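Local coordinates for protein listeriolysin O (Listeria monocytogenes, PDB 4CDB) that binds cholesterol-containing host membranes and, after a major conformational change, inserts and assembles into an oligomeric pore that lyses cells, at residues 254-259 with 348-353; 215-220 with 340-345. All coordinates share one frame; numbering follows the deposited sequence.

Both contacts reach one large antiparallel sheet of the cytolysin fold, where strands 252-260 and 207-222 are neighbours; Val258 N and Val220 O, 2.9 Å apart, make a probable hydrogen bond between the two sites. Contact 1 (254-259 with 348-353) is mostly buried and joins two strands edge to edge, through backbone hydrogen bonds and a small polar cluster at a bulge. Contact 2 (215-220 with 340-345) is smaller and only partly buried: two tyrosine rings of strand 207-222 meet carbonyls of the loop that leads into strand 345-353. That strand then supplies the second half of contact 1, so one piece of chain serves both places.

Contact 1: residues 254-259 with 348-353; sequences YISSVA and AYTTNF
Tyr254 and Asn352 form a hydrogen-bonded antiparallel pair, with Tyr254 N to Asn352 O and Asn352 N to Tyr254 O both 2.9 Å and nearly straight. The backbone bonds run on to the other end of the pairing, where Ala259 N reaches Ala348 O. Between them the register slips by one residue, a beta bulge: Ser256 N gives a more bent bond to Thr350 O (angle at H 138°), while Thr350 N goes to Ser257 O.

Polar side chains gather at the bulge. Ser256 CB points toward the opposite strand, and OG, held between the backbone N and the carbonyl carbon (chi1 52°), faces Thr350 OG1 at 2.8 Å in a hydrogen bond whose donor is not settled. Asn352 OD1 also lies 3.0 Å from Ser256 OG, at best a weak and competing bond. The Tyr254 ring crosses Asn352 with the ring and amide planes 65° apart, and Tyr254 CZ lies 3.5 Å from Asn352 CB. Asn352 ND2 makes only a weak bond to Tyr254 OH, whose stronger partner is Asn357 OD1.

Ile255 CG2 meets Tyr349 CD2 at 3.8 Å. Ile255 CD1 is 3.9 Å from the same Tyr349 CD2, the side chains meeting obliquely; Val258 CG2 touches Tyr349 CB.

Apolar contacts thus dominate the face of Ile255, Val258 and Tyr349, which also bears Thr351. The opposite face mixes polar groups with the Ala259-Ala348 methyl contact, and Ser256 OG, reaching in from the bulge, shares one hydrogen bond with Thr350 OG1, a polar side-chain link where the regular pairing is interrupted.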
loop_
_atom_site.group_PDB
_atom_site.type_symbol
_atom_site.label_atom_id
_atom_site.label_comp_id
_atom_site.label_asym_id
_atom_site.label_seq_id
_atom_site.Cartn_x
_atom_site.Cartn_y
_atom_site.Cartn_z
ATOM N N TYR A 254 -12.048 24.481 10.397
ATOM C CA TYR A 254 -12.390 23.737 11.603
ATOM C C TYR A 254 -12.527 22.243 11.327
ATOM O O TYR A 254 -12.854 21.831 10.213
ATOM C CB TYR A 254 -13.674 24.279 12.243
ATOM C CG TYR A 254 -14.919 24.099 11.404
ATOM C CD1 TYR A 254 -15.221 24.988 10.381
ATOM C CD2 TYR A 254 -15.799 23.050 11.643
ATOM C CE1 TYR A 254 -16.360 24.831 9.613
ATOM C CE2 TYR A 254 -16.939 22.887 10.880
ATOM C CZ TYR A 254 -17.215 23.781 9.867
ATOM O OH TYR A 254 -18.347 23.625 9.103
ATOM N N ILE A 255 -12.265 21.435 12.347
ATOM C CA ILE A 255 -12.457 19.997 12.236
ATOM C C ILE A 255 -13.952 19.687 12.323
ATOM O O ILE A 255 -14.557 19.783 13.391
ATOM C CB ILE A 255 -11.664 19.241 13.320
ATOM C CG1 ILE A 255 -10.174 19.581 13.216
ATOM C CG2 ILE A 255 -11.878 17.743 13.197
ATOM C CD1 ILE A 255 -9.294 18.837 14.204
ATOM N N SER A 256 -14.541 19.329 11.184
ATOM C CA SER A 256 -15.983 19.123 11.085
ATOM C C SER A 256 -16.431 17.741 11.560
ATOM O O SER A 256 -17.578 17.561 11.959
ATOM C CB SER A 256 -16.455 19.369 9.650
ATOM O OG SER A 256 -15.692 18.611 8.725
ATOM N N SER A 257 -15.523 16.770 11.519
ATOM C CA SER A 257 -15.851 15.403 11.912
ATOM C C SER A 257 -14.599 14.605 12.251
ATOM O O SER A 257 -13.573 14.749 11.591
ATOM C CB SER A 257 -16.622 14.701 10.794
ATOM O OG SER A 257 -16.967 13.379 11.167
ATOM N N VAL A 258 -14.689 13.767 13.282
ATOM C CA VAL A 258 -13.573 12.921 13.687
ATOM C C VAL A 258 -13.998 11.459 13.746
ATOM O O VAL A 258 -15.011 11.123 14.365
ATOM C CB VAL A 258 -13.017 13.323 15.073
ATOM C CG1 VAL A 258 -11.903 12.370 15.502
ATOM C CG2 VAL A 258 -12.516 14.760 15.062
ATOM N N ALA A 259 -13.227 10.592 13.095
ATOM C CA ALA A 259 -13.482 9.156 13.141
ATOM C C ALA A 259 -12.706 8.510 14.288
ATOM O O ALA A 259 -11.489 8.684 14.406
ATOM C CB ALA A 259 -13.116 8.502 11.813
ATOM N N ALA A 348 -8.852 9.414 12.022
ATOM C CA ALA A 348 -9.086 10.198 10.814
ATOM C C ALA A 348 -10.037 11.346 11.114
ATOM O O ALA A 348 -10.840 11.267 12.042
ATOM C CB ALA A 348 -9.657 9.322 9.714
ATOM N N TYR A 349 -9.946 12.411 10.325
ATOM C CA TYR A 349 -10.856 13.539 10.477
ATOM C C TYR A 349 -11.003 14.364 9.205
ATOM O O TYR A 349 -10.146 14.323 8.322
ATOM C CB TYR A 349 -10.439 14.425 11.657
ATOM C CG TYR A 349 -9.100 15.121 11.508
ATOM C CD1 TYR A 349 -7.918 14.466 11.820
ATOM C CD2 TYR A 349 -9.022 16.443 11.083
ATOM C CE1 TYR A 349 -6.689 15.101 11.699
ATOM C CE2 TYR A 349 -7.802 17.088 10.957
ATOM C CZ TYR A 349 -6.638 16.411 11.268
ATOM O OH TYR A 349 -5.419 17.042 11.146
ATOM N N THR A 350 -12.103 15.104 9.117
ATOM C CA THR A 350 -12.355 15.973 7.976
ATOM C C THR A 350 -12.326 17.428 8.426
ATOM O O THR A 350 -12.625 17.732 9.585
ATOM C CB THR A 350 -13.720 15.672 7.329
ATOM O OG1 THR A 350 -14.766 16.052 8.230
ATOM C CG2 THR A 350 -13.845 14.188 7.006
ATOM N N THR A 351 -11.969 18.326 7.515
ATOM C CA THR A 351 -11.912 19.747 7.835
ATOM C C THR A 351 -12.739 20.580 6.860
ATOM O O THR A 351 -12.798 20.282 5.667
ATOM C CB THR A 351 -10.462 20.268 7.839
ATOM O OG1 THR A 351 -9.803 19.849 6.638
ATOM C CG2 THR A 351 -9.707 19.723 9.035
ATOM N N ASN A 352 -13.381 21.622 7.382
ATOM C CA ASN A 352 -14.135 22.559 6.557
ATOM C C ASN A 352 -13.567 23.962 6.699
ATOM O O ASN A 352 -13.227 24.386 7.804
ATOM C CB ASN A 352 -15.612 22.575 6.957
ATOM C CG ASN A 352 -16.330 21.283 6.621
ATOM O OD1 ASN A 352 -15.706 20.277 6.286
ATOM N ND2 ASN A 352 -17.654 21.304 6.716
ATOM N N PHE A 353 -13.460 24.680 5.584
ATOM C CA PHE A 353 -13.074 26.085 5.626
ATOM C C PHE A 353 -14.158 26.870 6.357
ATOM O O PHE A 353 -15.345 26.613 6.172
ATOM C CB PHE A 353 -12.876 26.638 4.211
ATOM C CG PHE A 353 -11.671 26.079 3.501
ATOM C CD1 PHE A 353 -10.395 26.508 3.833
ATOM C CD2 PHE A 353 -11.815 25.135 2.494
ATOM C CE1 PHE A 353 -9.282 25.998 3.180
ATOM C CE2 PHE A 353 -10.705 24.624 1.838
ATOM C CZ PHE A 353 -9.438 25.056 2.182
#

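Contact 2: residues 215-220 with 340-345; sequences QIYYNV and RETPGV
Tyr217 and its neighbour Tyr218 meet the backbone of the loop at Thr342, Pro343 and Gly344, chiefly through aromatic carbons and carbonyl oxygens. From the strand, Tyr217 CB is directed toward the loop, and CG stands anti to the carbonyl carbon (chi1 -59°), which carries the ring out alongside the loop backbone. CD2 is the first ring atom to meet it: Pro343 O lies 3.8 Å from Tyr217 CD2, at the ring edge and near its plane, and Gly344 CA is 4.2 Å from the same Tyr217 CD2. At the backbone angles of Gly344 (phi 94°, psi 157°) a CB would jam against the preceding carbonyl O, and it would also point at the Tyr217 ring; hence glycine here. One atom further along, Tyr217 CE2 approaches Thr342 O at 3.6 Å. One face of the ring carries Gln215 O, 3.9 Å above the plane and offset toward the rim. At the tip, Tyr217 OH is hydrogen-bonded to Gly335 O. A water also lies in the ring plane by OH and 3.1 Å from Thr342 OG1, but its 2.4 Å separation from Tyr217 OH is too short to be trusted, so a water bridge to the threonine is doubtful.

Tyr218 reaches the same carbonyl from its own ring, with Tyr218 CE2 3.4 Å from Pro343 O, so this oxygen touches both rings, from directions roughly at right angles.

Both tyrosines oppose Tyr260 in a classic beta bulge between strands 207-222 and 252-260. The Tyr218 ring meets that of Tyr260 and touches Val148 of helix 137-152 and Ile118 of strand 114-118, while Tyr217 packs on Phe338; the loop before strand 345-353 thus lies against the two rings on strand 207-222.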
loop_
_atom_site.group_PDB
_atom_site.type_symbol
_atom_site.label_atom_id
_atom_site.label_comp_id
_atom_site.label_asym_id
_atom_site.label_seq_id
_atom_site.Cartn_x
_atom_site.Cartn_y
_atom_site.Cartn_z
ATOM N N GLN A 215 -10.704 0.394 11.431
ATOM C CA GLN A 215 -11.995 -0.040 11.948
ATOM C C GLN A 215 -12.633 1.108 12.729
ATOM O O GLN A 215 -12.267 1.379 13.874
ATOM C CB GLN A 215 -11.835 -1.286 12.823
ATOM C CG GLN A 215 -11.443 -2.533 12.040
ATOM C CD GLN A 215 -10.909 -3.642 12.923
ATOM O OE1 GLN A 215 -10.225 -3.387 13.912
ATOM N NE2 GLN A 215 -11.223 -4.885 12.570
ATOM N N ILE A 216 -13.576 1.792 12.091
ATOM C CA ILE A 216 -14.202 2.969 12.683
ATOM C C ILE A 216 -15.470 2.591 13.445
ATOM O O ILE A 216 -16.422 2.072 12.864
ATOM C CB ILE A 216 -14.544 4.017 11.607
ATOM C CG1 ILE A 216 -13.304 4.338 10.770
ATOM C CG2 ILE A 216 -15.124 5.275 12.245
ATOM C CD1 ILE A 216 -13.593 5.160 9.529
ATOM N N TYR A 217 -15.476 2.862 14.746
ATOM C CA TYR A 217 -16.603 2.513 15.600
ATOM C C TYR A 217 -17.696 3.576 15.552
ATOM O O TYR A 217 -18.886 3.259 15.601
ATOM C CB TYR A 217 -16.131 2.306 17.040
ATOM C CG TYR A 217 -15.086 1.224 17.187
ATOM C CD1 TYR A 217 -15.087 0.113 16.356
ATOM C CD2 TYR A 217 -14.091 1.319 18.153
ATOM C CE1 TYR A 217 -14.133 -0.879 16.485
ATOM C CE2 TYR A 217 -13.131 0.331 18.290
ATOM C CZ TYR A 217 -13.157 -0.765 17.452
ATOM O OH TYR A 217 -12.203 -1.749 17.584
ATOM N N TYR A 218 -17.284 4.837 15.460
ATOM C CA TYR A 218 -18.228 5.944 15.383
ATOM C C TYR A 218 -17.568 7.232 14.903
ATOM O O TYR A 218 -16.347 7.388 14.987
ATOM C CB TYR A 218 -18.915 6.175 16.734
ATOM C CG TYR A 218 -17.964 6.409 17.889
ATOM C CD1 TYR A 218 -17.546 7.691 18.221
ATOM C CD2 TYR A 218 -17.493 5.350 18.653
ATOM C CE1 TYR A 218 -16.682 7.911 19.277
ATOM C CE2 TYR A 218 -16.628 5.559 19.710
ATOM C CZ TYR A 218 -16.226 6.840 20.018
ATOM O OH TYR A 218 -15.365 7.050 21.069
ATOM N N ASN A 219 -18.391 8.142 14.392
ATOM C CA ASN A 219 -17.944 9.474 14.015
ATOM C C ASN A 219 -18.667 10.533 14.832
ATOM O O ASN A 219 -19.876 10.440 15.058
ATOM C CB ASN A 219 -18.182 9.723 12.524
ATOM C CG ASN A 219 -17.354 8.814 11.643
ATOM O OD1 ASN A 219 -16.257 9.175 11.217
ATOM N ND2 ASN A 219 -17.874 7.625 11.364
ATOM N N VAL A 220 -17.920 11.534 15.281
ATOM C CA VAL A 220 -18.511 12.687 15.939
ATOM C C VAL A 220 -18.326 13.922 15.066
ATOM O O VAL A 220 -17.196 14.295 14.730
ATOM C CB VAL A 220 -17.895 12.931 17.333
ATOM C CG1 VAL A 220 -18.432 14.226 17.932
ATOM C CG2 VAL A 220 -18.179 11.747 18.255
ATOM N N ARG A 340 -17.346 -1.537 25.002
ATOM C CA ARG A 340 -17.071 -0.541 26.039
ATOM C C ARG A 340 -15.603 -0.474 26.458
ATOM O O ARG A 340 -15.077 0.606 26.730
ATOM C CB ARG A 340 -17.944 -0.807 27.269
ATOM C CG ARG A 340 -18.010 0.351 28.258
ATOM C CD ARG A 340 -18.736 -0.059 29.533
ATOM N NE ARG A 340 -19.129 1.092 30.342
ATOM C CZ ARG A 340 -20.384 1.500 30.504
ATOM N NH1 ARG A 340 -21.378 0.847 29.917
ATOM N NH2 ARG A 340 -20.646 2.559 31.258
ATOM N N GLU A 341 -14.949 -1.630 26.515
ATOM C CA GLU A 341 -13.559 -1.706 26.961
ATOM C C GLU A 341 -12.588 -1.054 25.978
ATOM O O GLU A 341 -11.631 -0.396 26.385
ATOM C CB GLU A 341 -13.158 -3.160 27.224
ATOM C CG GLU A 341 -13.609 -3.701 28.575
ATOM C CD GLU A 341 -15.113 -3.627 28.775
ATOM O OE1 GLU A 341 -15.859 -4.057 27.870
ATOM O OE2 GLU A 341 -15.547 -3.140 29.840
ATOM N N THR A 342 -12.836 -1.247 24.686
ATOM C CA THR A 342 -12.025 -0.616 23.650
ATOM C C THR A 342 -12.840 0.434 22.898
ATOM O O THR A 342 -13.501 0.125 21.906
ATOM C CB THR A 342 -11.461 -1.654 22.659
ATOM O OG1 THR A 342 -12.538 -2.289 21.960
ATOM C CG2 THR A 342 -10.655 -2.709 23.401
ATOM N N PRO A 343 -12.791 1.690 23.375
ATOM C CA PRO A 343 -13.628 2.773 22.847
ATOM C C PRO A 343 -13.097 3.371 21.550
ATOM O O PRO A 343 -13.857 4.015 20.825
ATOM C CB PRO A 343 -13.592 3.830 23.964
ATOM C CG PRO A 343 -12.675 3.279 25.045
ATOM C CD PRO A 343 -11.891 2.168 24.432
ATOM N N GLY A 344 -11.814 3.169 21.267
ATOM C CA GLY A 344 -11.219 3.681 20.046
ATOM C C GLY A 344 -10.566 5.039 20.215
ATOM O O GLY A 344 -10.898 5.795 21.130
ATOM N N VAL A 345 -9.632 5.346 19.322
ATOM C CA VAL A 345 -8.910 6.609 19.358
ATOM C C VAL A 345 -9.148 7.340 18.043
ATOM O O VAL A 345 -9.574 6.722 17.067
ATOM C CB VAL A 345 -7.396 6.371 19.554
ATOM C CG1 VAL A 345 -7.140 5.613 20.847
ATOM C CG2 VAL A 345 -6.816 5.617 18.364
HETATM O O HOH W 1 -10.703 -2.180 19.453
#